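Local structure of neurotoxin (3N7L) at residues A[66-74]-A[147-155]. The protein probably binds gangliosides on the nerve-cell surface, as the receptor-binding domain of a mosaic botulinum neurotoxin of serotype D/C. Residues are numbered along the deposited sequence; the frame is centred on the assembly and turned at random.
Sequences YNAMYESFS and ITTNMMGNM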
# COMPACT_ATOMS: atom_id res chain seq x y z
N TYR A 66 22.52 2.63 -25.48
CA TYR A 66 22.50 3.02 -26.89
C TYR A 66 21.61 2.16 -27.78
O TYR A 66 20.90 2.69 -28.64
CB TYR A 66 23.93 3.00 -27.44
CG TYR A 66 24.05 3.59 -28.82
CD1 TYR A 66 24.07 4.97 -29.02
CD2 TYR A 66 24.15 2.76 -29.94
CE1 TYR A 66 24.18 5.51 -30.30
CE2 TYR A 66 24.26 3.29 -31.23
CZ TYR A 66 24.28 4.67 -31.40
OH TYR A 66 24.39 5.20 -32.66
N ASN A 67 21.65 0.85 -27.60
CA ASN A 67 20.84 -0.04 -28.44
C ASN A 67 19.48 -0.43 -27.87
O ASN A 67 18.94 -1.47 -28.24
CB ASN A 67 21.62 -1.31 -28.77
CG ASN A 67 22.85 -1.04 -29.62
OD1 ASN A 67 23.87 -0.56 -29.12
ND2 ASN A 67 22.75 -1.32 -30.92
N ALA A 68 18.92 0.39 -26.99
CA ALA A 68 17.62 0.07 -26.41
C ALA A 68 16.70 1.26 -26.20
O ALA A 68 15.57 1.28 -26.69
CB ALA A 68 17.83 -0.66 -25.09
N MET A 69 17.20 2.26 -25.48
CA MET A 69 16.44 3.46 -25.14
C MET A 69 15.83 4.26 -26.30
O MET A 69 14.82 4.93 -26.12
CB MET A 69 17.32 4.39 -24.31
CG MET A 69 17.89 3.75 -23.07
SD MET A 69 16.61 3.32 -21.89
CE MET A 69 16.43 4.89 -21.04
N TYR A 70 16.45 4.18 -27.47
CA TYR A 70 15.96 4.93 -28.63
C TYR A 70 14.81 4.28 -29.39
O TYR A 70 14.28 4.86 -30.33
CB TYR A 70 17.12 5.24 -29.57
CG TYR A 70 18.14 6.15 -28.91
CD1 TYR A 70 17.95 7.54 -28.90
CD2 TYR A 70 19.24 5.63 -28.24
CE1 TYR A 70 18.84 8.38 -28.23
CE2 TYR A 70 20.13 6.47 -27.56
CZ TYR A 70 19.92 7.84 -27.56
OH TYR A 70 20.78 8.67 -26.87
N GLU A 71 14.43 3.08 -28.98
CA GLU A 71 13.33 2.40 -29.63
C GLU A 71 12.20 2.17 -28.63
O GLU A 71 11.26 2.96 -28.57
CB GLU A 71 13.80 1.07 -30.22
CG GLU A 71 14.85 1.23 -31.29
CD GLU A 71 15.17 -0.07 -31.99
OE1 GLU A 71 15.62 -1.02 -31.31
OE2 GLU A 71 14.96 -0.15 -33.22
N SER A 72 12.30 1.09 -27.86
CA SER A 72 11.29 0.76 -26.86
C SER A 72 11.95 0.35 -25.55
O SER A 72 12.96 -0.35 -25.55
CB SER A 72 10.39 -0.39 -27.34
OG SER A 72 9.43 0.05 -28.29
N PHE A 73 11.37 0.79 -24.44
CA PHE A 73 11.91 0.44 -23.14
C PHE A 73 10.84 0.62 -22.07
O PHE A 73 9.87 1.36 -22.26
CB PHE A 73 13.16 1.27 -22.82
CG PHE A 73 12.89 2.74 -22.64
CD1 PHE A 73 12.41 3.23 -21.42
CD2 PHE A 73 13.12 3.63 -23.67
CE1 PHE A 73 12.17 4.59 -21.25
CE2 PHE A 73 12.89 4.99 -23.51
CZ PHE A 73 12.41 5.47 -22.30
N SER A 74 11.02 -0.08 -20.96
CA SER A 74 10.07 -0.02 -19.85
C SER A 74 10.82 0.10 -18.54
O SER A 74 11.88 -0.50 -18.37
CB SER A 74 9.20 -1.28 -19.82
OG SER A 74 8.39 -1.35 -20.97
N ILE A 147 6.37 2.14 -16.37
CA ILE A 147 6.36 3.14 -17.43
C ILE A 147 6.83 2.46 -18.70
O ILE A 147 7.91 1.88 -18.72
CB ILE A 147 7.29 4.32 -17.09
CG1 ILE A 147 6.76 5.06 -15.86
CG2 ILE A 147 7.41 5.27 -18.28
CD1 ILE A 147 7.74 6.05 -15.25
N THR A 148 6.03 2.50 -19.76
CA THR A 148 6.43 1.89 -21.02
C THR A 148 6.59 2.99 -22.07
O THR A 148 5.78 3.91 -22.14
CB THR A 148 5.42 0.82 -21.53
OG1 THR A 148 4.18 1.44 -21.88
CG2 THR A 148 5.17 -0.24 -20.46
N THR A 149 7.64 2.90 -22.87
CA THR A 149 7.89 3.92 -23.88
C THR A 149 8.35 3.37 -25.22
O THR A 149 9.32 2.60 -25.29
CB THR A 149 8.96 4.94 -23.40
OG1 THR A 149 8.48 5.66 -22.26
CG2 THR A 149 9.29 5.93 -24.52
N ASN A 150 7.65 3.76 -26.27
CA ASN A 150 8.00 3.38 -27.63
C ASN A 150 8.26 4.73 -28.29
O ASN A 150 7.33 5.49 -28.52
CB ASN A 150 6.84 2.68 -28.33
CG ASN A 150 7.19 2.26 -29.75
OD1 ASN A 150 8.00 2.91 -30.42
ND2 ASN A 150 6.58 1.18 -30.23
N MET A 151 9.53 5.02 -28.58
CA MET A 151 9.88 6.30 -29.18
C MET A 151 9.20 6.57 -30.52
O MET A 151 9.19 7.70 -31.00
CB MET A 151 11.40 6.41 -29.32
CG MET A 151 12.14 6.47 -27.98
SD MET A 151 11.57 7.82 -26.89
CE MET A 151 12.40 9.23 -27.63
N MET A 152 8.64 5.54 -31.13
CA MET A 152 7.92 5.72 -32.39
C MET A 152 6.45 5.39 -32.17
O MET A 152 5.67 5.24 -33.12
CB MET A 152 8.52 4.84 -33.50
CG MET A 152 9.45 3.74 -33.03
SD MET A 152 11.16 4.27 -32.79
CE MET A 152 11.88 3.83 -34.36
N GLY A 153 6.06 5.28 -30.90
CA GLY A 153 4.68 4.97 -30.57
C GLY A 153 4.17 5.80 -29.41
O GLY A 153 4.23 7.03 -29.45
N ASN A 154 3.68 5.14 -28.37
CA ASN A 154 3.16 5.84 -27.20
C ASN A 154 4.03 5.71 -25.95
O ASN A 154 4.91 4.86 -25.85
CB ASN A 154 1.77 5.34 -26.83
CG ASN A 154 0.76 5.55 -27.92
OD1 ASN A 154 0.71 6.61 -28.54
ND2 ASN A 154 -0.07 4.55 -28.16
N MET A 155 3.73 6.59 -25.01
CA MET A 155 4.37 6.66 -23.70
C MET A 155 3.17 6.30 -22.81
O MET A 155 2.11 6.90 -22.95
CB MET A 155 4.81 8.10 -23.43
CG MET A 155 6.01 8.26 -22.53
SD MET A 155 6.28 10.00 -22.05
CE MET A 155 5.93 10.88 -23.55
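Phe73 and Thr149 face each other as a hydrogen-bonded antiparallel pair and form the tight part of the contact. Phe73 N donates a hydrogen bond to Thr149 O at 2.9 Å, and Thr149 N donates one back to Phe73 O at 2.8 Å. On the sheet face these two residues share, their side chains run alongside each other. Thr149 CB sits over one face of the Phe73 ring, 3.9 Å from its centroid, in a CH-pi contact displaced toward CZ. Met69 SD lies against the opposite ring face, so the phenyl is sandwiched between sulfur and threonine. With chi1 at 66°, Phe73 CG stands between its own N and carbonyl carbon, which swings the ring tip toward Thr149. Phe114 of strand 111-117 also packs on Thr149.

The other face is polar. Ser74 OG rests on the methyl of Thr148, 3.4 Å from CG2, while its hydrogen bonds go to the backbone of Lys213 and Leu215. Ser72 OG passes beside the Asn150 amide, whose ND2 binds Glu214 OE1.

One further backbone bond, Met151 N to Glu71 O at 2.7 Å, carries the pairing past the end of the strands, and Met151 CB and CG still lie against the carbonyl oxygens of Tyr70 and Met69. The solvent side belongs to Glu71 and Met152, both exposed; Met152 SD comes no closer than 4.0 Å to Tyr70 O. Asn150 OD1 accepts from Met152 N (2.8 Å), its donor tilted 27° from the amide plane, and thus closes an Asx turn within the type I turn 150-153. This turn makes a beta hairpin of strands 143-150 and 154-159; its strand 143-150 pairs antiparallel with strand 72-82, inside an antiparallel sheet of the concanavalin-like N-terminal half of the clostridial neurotoxin receptor-binding domain.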